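Local coordinates for putative flagella-related protein H (Methanocaldococcus jannaschii DSM 2661, PDB 4WIA), which probably binds and hydrolyses ATP in a KaiC-like P-loop fold as an accessory component of the archaellum, the archaeal motility filament, at residues E5-D17 / Q45-S57. Numbering follows the deposited sequence.
Sequences ELARIDLSRDDLD and QRLAYGFLQNRYS. With SO4 (sulfate ion), chain D; SO4 (sulfate ion), chain J.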
loop_
_atom_site.group_PDB
_atom_site.type_symbol
_atom_site.label_atom_id
_atom_site.label_comp_id
_atom_site.label_asym_id
_atom_site.label_seq_id
_atom_site.Cartn_x
_atom_site.Cartn_y
_atom_site.Cartn_z
ATOM N N GLU A 5 4.225 3.366 16.636
ATOM C CA GLU A 5 3.188 4.146 17.364
ATOM C C GLU A 5 2.408 5.182 16.521
ATOM O O GLU A 5 1.546 5.860 17.066
ATOM C CB GLU A 5 3.774 4.779 18.643
ATOM C CG GLU A 5 4.616 6.034 18.493
ATOM C CD GLU A 5 5.503 6.239 19.717
ATOM O OE1 GLU A 5 6.714 5.920 19.623
ATOM O OE2 GLU A 5 4.998 6.665 20.790
ATOM N N LEU A 6 2.641 5.262 15.208
ATOM C CA LEU A 6 1.848 6.128 14.306
ATOM C C LEU A 6 1.017 5.349 13.333
ATOM O O LEU A 6 1.536 4.592 12.534
ATOM C CB LEU A 6 2.795 7.040 13.499
ATOM C CG LEU A 6 2.377 8.498 13.369
ATOM C CD1 LEU A 6 2.382 9.109 14.760
ATOM C CD2 LEU A 6 3.336 9.297 12.465
ATOM N N ALA A 7 -0.278 5.543 13.366
ATOM C CA ALA A 7 -1.100 4.920 12.398
ATOM C C ALA A 7 -1.216 5.814 11.151
ATOM O O ALA A 7 -1.530 6.981 11.267
ATOM C CB ALA A 7 -2.466 4.689 12.976
ATOM N N ARG A 8 -0.987 5.225 9.986
ATOM C CA ARG A 8 -0.951 5.950 8.721
ATOM C C ARG A 8 -2.276 6.054 8.029
ATOM O O ARG A 8 -3.094 5.136 8.041
ATOM C CB ARG A 8 0.058 5.305 7.867
ATOM C CG ARG A 8 1.432 5.385 8.531
ATOM C CD ARG A 8 2.495 5.384 7.473
ATOM N NE ARG A 8 2.975 6.753 7.201
ATOM C CZ ARG A 8 3.665 7.098 6.123
ATOM N NH1 ARG A 8 3.921 6.185 5.183
ATOM N NH2 ARG A 8 4.053 8.367 5.948
ATOM N N ILE A 9 -2.533 7.240 7.541
ATOM C CA ILE A 9 -3.742 7.561 6.850
ATOM C C ILE A 9 -3.447 8.092 5.411
ATOM O O ILE A 9 -4.361 8.603 4.745
ATOM C CB ILE A 9 -4.546 8.634 7.612
ATOM C CG1 ILE A 9 -3.678 9.848 7.900
ATOM C CG2 ILE A 9 -5.069 8.083 8.915
ATOM C CD1 ILE A 9 -4.329 11.162 7.570
ATOM N N ASP A 10 -2.230 7.895 4.941
ATOM C CA ASP A 10 -1.763 8.491 3.709
ATOM C C ASP A 10 -2.549 8.128 2.479
ATOM O O ASP A 10 -2.754 6.988 2.216
ATOM C CB ASP A 10 -0.363 7.992 3.419
ATOM C CG ASP A 10 0.552 8.086 4.573
ATOM O OD1 ASP A 10 0.152 8.127 5.721
ATOM O OD2 ASP A 10 1.724 8.092 4.322
ATOM N N LEU A 11 -2.889 9.122 1.683
ATOM C CA LEU A 11 -3.368 8.932 0.337
ATOM C C LEU A 11 -2.623 9.787 -0.666
ATOM O O LEU A 11 -2.141 10.880 -0.354
ATOM C CB LEU A 11 -4.849 9.325 0.297
ATOM C CG LEU A 11 -5.801 8.601 1.229
ATOM C CD1 LEU A 11 -7.198 9.133 1.039
ATOM C CD2 LEU A 11 -5.817 7.117 0.949
ATOM N N SER A 12 -2.580 9.325 -1.910
ATOM C CA SER A 12 -1.953 10.086 -2.940
ATOM C C SER A 12 -2.618 11.454 -3.121
ATOM O O SER A 12 -1.942 12.435 -3.388
ATOM C CB SER A 12 -1.981 9.337 -4.269
ATOM O OG SER A 12 -1.135 8.211 -4.296
ATOM N N ARG A 13 -3.929 11.489 -3.021
ATOM C CA ARG A 13 -4.712 12.603 -3.482
ATOM C C ARG A 13 -4.698 13.781 -2.554
ATOM O O ARG A 13 -5.158 14.833 -2.918
ATOM C CB ARG A 13 -6.153 12.188 -3.662
ATOM C CG ARG A 13 -6.944 12.055 -2.360
ATOM C CD ARG A 13 -8.309 11.473 -2.632
ATOM N NE ARG A 13 -8.196 10.050 -2.930
ATOM C CZ ARG A 13 -9.209 9.263 -3.301
ATOM N NH1 ARG A 13 -10.445 9.745 -3.360
ATOM N NH2 ARG A 13 -8.990 7.998 -3.579
ATOM N N ASP A 14 -4.210 13.651 -1.348
ATOM C CA ASP A 14 -4.116 14.788 -0.497
ATOM C C ASP A 14 -2.904 14.663 0.402
ATOM O O ASP A 14 -2.259 13.650 0.448
ATOM C CB ASP A 14 -5.414 15.041 0.321
ATOM C CG ASP A 14 -5.699 13.977 1.368
ATOM O OD1 ASP A 14 -4.782 13.616 2.151
ATOM O OD2 ASP A 14 -6.890 13.522 1.448
ATOM N N ASP A 15 -2.604 15.727 1.109
ATOM C CA ASP A 15 -1.500 15.718 2.086
ATOM C C ASP A 15 -1.993 15.855 3.551
ATOM O O ASP A 15 -1.307 16.382 4.399
ATOM C CB ASP A 15 -0.488 16.825 1.708
ATOM C CG ASP A 15 -1.043 18.237 1.896
ATOM O OD1 ASP A 15 -2.218 18.436 2.190
ATOM O OD2 ASP A 15 -0.264 19.177 1.875
ATOM N N LEU A 16 -3.160 15.321 3.852
ATOM C CA LEU A 16 -3.692 15.376 5.218
ATOM C C LEU A 16 -2.742 14.725 6.229
ATOM O O LEU A 16 -2.607 15.223 7.340
ATOM C CB LEU A 16 -5.049 14.725 5.326
ATOM C CG LEU A 16 -5.742 14.904 6.701
ATOM C CD1 LEU A 16 -5.993 16.363 7.049
ATOM C CD2 LEU A 16 -7.047 14.152 6.764
ATOM N N ASP A 17 -2.038 13.672 5.826
ATOM C CA ASP A 17 -1.027 13.052 6.669
ATOM C C ASP A 17 0.033 14.011 7.143
ATOM O O ASP A 17 0.481 13.911 8.280
ATOM C CB ASP A 17 -0.335 11.874 5.963
ATOM C CG ASP A 17 0.414 12.293 4.749
ATOM O OD1 ASP A 17 -0.197 12.838 3.830
ATOM O OD2 ASP A 17 1.641 12.151 4.707
ATOM N N GLN A 45 -14.933 9.768 7.483
ATOM C CA GLN A 45 -14.893 8.922 6.271
ATOM C C GLN A 45 -13.538 8.942 5.587
ATOM O O GLN A 45 -13.028 7.886 5.223
ATOM C CB GLN A 45 -16.003 9.354 5.335
ATOM C CG GLN A 45 -17.338 8.885 5.838
ATOM C CD GLN A 45 -18.519 9.704 5.369
ATOM O OE1 GLN A 45 -18.462 10.460 4.387
ATOM N NE2 GLN A 45 -19.660 9.506 6.069
ATOM N N ARG A 46 -12.940 10.139 5.480
ATOM C CA ARG A 46 -11.570 10.277 4.956
ATOM C C ARG A 46 -10.580 9.516 5.840
ATOM O O ARG A 46 -9.672 8.808 5.339
ATOM C CB ARG A 46 -11.162 11.748 4.874
ATOM C CG ARG A 46 -9.648 12.004 4.796
ATOM C CD ARG A 46 -9.065 11.495 3.479
ATOM N NE ARG A 46 -7.618 11.715 3.378
ATOM C CZ ARG A 46 -6.678 10.938 3.908
ATOM N NH1 ARG A 46 -6.999 9.889 4.646
ATOM N NH2 ARG A 46 -5.407 11.211 3.696
ATOM N N LEU A 47 -10.724 9.692 7.147
ATOM C CA LEU A 47 -9.802 8.979 8.054
ATOM C C LEU A 47 -9.961 7.478 7.917
ATOM O O LEU A 47 -8.984 6.742 7.805
ATOM C CB LEU A 47 -10.036 9.432 9.483
ATOM C CG LEU A 47 -9.545 10.868 9.695
ATOM C CD1 LEU A 47 -9.992 11.405 11.040
ATOM C CD2 LEU A 47 -8.019 10.968 9.571
ATOM N N ALA A 48 -11.222 7.008 7.908
ATOM C CA ALA A 48 -11.480 5.589 7.749
ATOM C C ALA A 48 -10.911 5.029 6.464
ATOM O O ALA A 48 -10.253 4.001 6.464
ATOM C CB ALA A 48 -12.982 5.316 7.823
ATOM N N TYR A 49 -11.138 5.710 5.343
ATOM C CA TYR A 49 -10.535 5.261 4.071
ATOM C C TYR A 49 -9.018 5.213 4.104
ATOM O O TYR A 49 -8.422 4.259 3.614
ATOM C CB TYR A 49 -11.021 6.139 2.930
ATOM C CG TYR A 49 -10.681 5.613 1.541
ATOM C CD1 TYR A 49 -11.309 4.502 1.044
ATOM C CD2 TYR A 49 -9.703 6.215 0.759
ATOM C CE1 TYR A 49 -10.983 4.000 -0.186
ATOM C CE2 TYR A 49 -9.381 5.725 -0.507
ATOM C CZ TYR A 49 -10.026 4.627 -0.966
ATOM O OH TYR A 49 -9.701 4.170 -2.179
ATOM N N GLY A 50 -8.376 6.246 4.668
ATOM C CA GLY A 50 -6.905 6.243 4.859
ATOM C C GLY A 50 -6.396 5.039 5.649
ATOM O O GLY A 50 -5.555 4.309 5.184
ATOM N N PHE A 51 -6.950 4.826 6.853
ATOM C CA PHE A 51 -6.587 3.668 7.648
ATOM C C PHE A 51 -6.762 2.368 6.850
ATOM O O PHE A 51 -5.864 1.522 6.806
ATOM C CB PHE A 51 -7.477 3.587 8.912
ATOM C CG PHE A 51 -7.182 4.634 9.962
ATOM C CD1 PHE A 51 -5.920 4.785 10.455
ATOM C CD2 PHE A 51 -8.180 5.416 10.475
ATOM C CE1 PHE A 51 -5.659 5.711 11.422
ATOM C CE2 PHE A 51 -7.946 6.359 11.455
ATOM C CZ PHE A 51 -6.656 6.545 11.893
ATOM N N LEU A 52 -7.918 2.194 6.220
ATOM C CA LEU A 52 -8.156 0.962 5.496
ATOM C C LEU A 52 -7.155 0.738 4.358
ATOM O O LEU A 52 -6.697 -0.384 4.129
ATOM C CB LEU A 52 -9.565 0.936 4.924
ATOM C CG LEU A 52 -10.665 0.770 5.944
ATOM C CD1 LEU A 52 -11.984 1.174 5.316
ATOM C CD2 LEU A 52 -10.725 -0.685 6.397
ATOM N N GLN A 53 -6.815 1.793 3.620
ATOM C CA GLN A 53 -5.876 1.646 2.513
ATOM C C GLN A 53 -4.491 1.351 3.038
ATOM O O GLN A 53 -3.679 0.771 2.337
ATOM C CB GLN A 53 -5.835 2.942 1.679
ATOM C CG GLN A 53 -7.097 3.186 0.881
ATOM C CD GLN A 53 -7.279 2.102 -0.124
ATOM O OE1 GLN A 53 -6.382 1.786 -0.876
ATOM N NE2 GLN A 53 -8.401 1.523 -0.141
ATOM N N ASN A 54 -4.195 1.771 4.259
ATOM C CA ASN A 54 -2.896 1.470 4.838
ATOM C C ASN A 54 -2.866 0.208 5.712
ATOM O O ASN A 54 -1.975 0.052 6.515
ATOM C CB ASN A 54 -2.388 2.697 5.588
ATOM C CG ASN A 54 -1.944 3.765 4.619
ATOM O OD1 ASN A 54 -0.830 3.754 4.197
ATOM N ND2 ASN A 54 -2.818 4.692 4.283
ATOM N N ARG A 55 -3.853 -0.664 5.524
ATOM C CA ARG A 55 -3.874 -2.034 6.089
ATOM C C ARG A 55 -4.234 -2.076 7.573
ATOM O O ARG A 55 -3.917 -3.036 8.251
ATOM C CB ARG A 55 -2.562 -2.778 5.848
ATOM C CG ARG A 55 -2.077 -2.764 4.395
ATOM C CD ARG A 55 -3.062 -3.489 3.500
ATOM N NE ARG A 55 -2.716 -3.303 2.121
ATOM C CZ ARG A 55 -3.287 -3.912 1.079
ATOM N NH1 ARG A 55 -2.884 -3.588 -0.139
ATOM N NH2 ARG A 55 -4.183 -4.861 1.211
ATOM N N TYR A 56 -4.940 -1.051 8.038
ATOM C CA TYR A 56 -5.646 -1.105 9.321
ATOM C C TYR A 56 -7.133 -1.562 9.150
ATOM O O TYR A 56 -7.676 -1.557 8.057
ATOM C CB TYR A 56 -5.590 0.236 10.023
ATOM C CG TYR A 56 -4.177 0.739 10.241
ATOM C CD1 TYR A 56 -3.460 0.356 11.358
ATOM C CD2 TYR A 56 -3.552 1.571 9.311
ATOM C CE1 TYR A 56 -2.173 0.784 11.575
ATOM C CE2 TYR A 56 -2.258 2.009 9.504
ATOM C CZ TYR A 56 -1.576 1.616 10.626
ATOM O OH TYR A 56 -0.349 2.040 10.876
ATOM N N SER A 57 -7.734 -2.039 10.239
ATOM C CA SER A 57 -9.117 -2.416 10.232
ATOM C C SER A 57 -9.901 -1.323 10.943
ATOM O O SER A 57 -9.361 -0.658 11.786
ATOM C CB SER A 57 -9.316 -3.735 10.940
ATOM O OG SER A 57 -8.774 -3.709 12.264
HETATM S S SO4 D . -5.359 7.565 -3.376
HETATM O O1 SO4 D . -5.032 7.256 -4.785
HETATM O O2 SO4 D . -5.551 9.024 -3.222
HETATM O O3 SO4 D . -6.602 6.860 -2.991
HETATM O O4 SO4 D . -4.249 7.119 -2.503
HETATM S S SO4 J . -6.959 -6.310 2.856
HETATM O O1 SO4 J . -6.579 -7.315 1.810
HETATM O O2 SO4 J . -5.748 -5.494 3.227
HETATM O O3 SO4 J . -8.029 -5.369 2.594
HETATM O O4 SO4 J . -7.346 -7.168 4.043
#
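Arg46 forms a side-on salt bridge with Asp14: NE reaches OD2 at 2.7 Å and NH2 reaches OD1 at 2.9 Å, both on syn lone pairs, with the two flat groups nearly coplanar. The same guanidinium grips Ile9 O end-on through NH1 and NH2, so its three nitrogens give four bonds, all to acceptors close to the guanidinium plane, which fixes the rotation of the group. Its chain turns toward the loop at chi2 (67°). Leu11 CD1 lies over the centre of one face, 3.4 Å from Arg46 CZ, and Leu16 CD2 is offset over the other. Asp14 OD1 also accepts from Leu16 N, an Asx turn at the start of helix 16-19. With an alanine here in place of Arg46, the Asp14 carboxylate and Ile9 O would probably lose these donors, and a gap would be likely to open between Leu11 and Leu16.

Farther along, Asn54 ND2 donates to Asp10 O (3.1 Å) and to Gly50 O, tying the loop to the helix end, where Arg55 completes a Schellman motif. Gly50 CA lies 4.0 Å from Ile9 CA, where a side chain on Gly50 would run into Ile9 O.

Among apolar contacts, Ile9 CG2 makes a CH-pi contact over the Phe51 ring, 3.7 Å from its centroid, while Ala7 CB meets that ring's edge and a face of Tyr56.

The N-terminal segment thus lies across helix 40-53, whose first residues, Lys40 and Ser41, probably bind ATP as part of a Walker A P-loop; Phe51 continues inward onto strands 58-62, 123-127 and 158-163, and strand 6-7 pairs with 24-25.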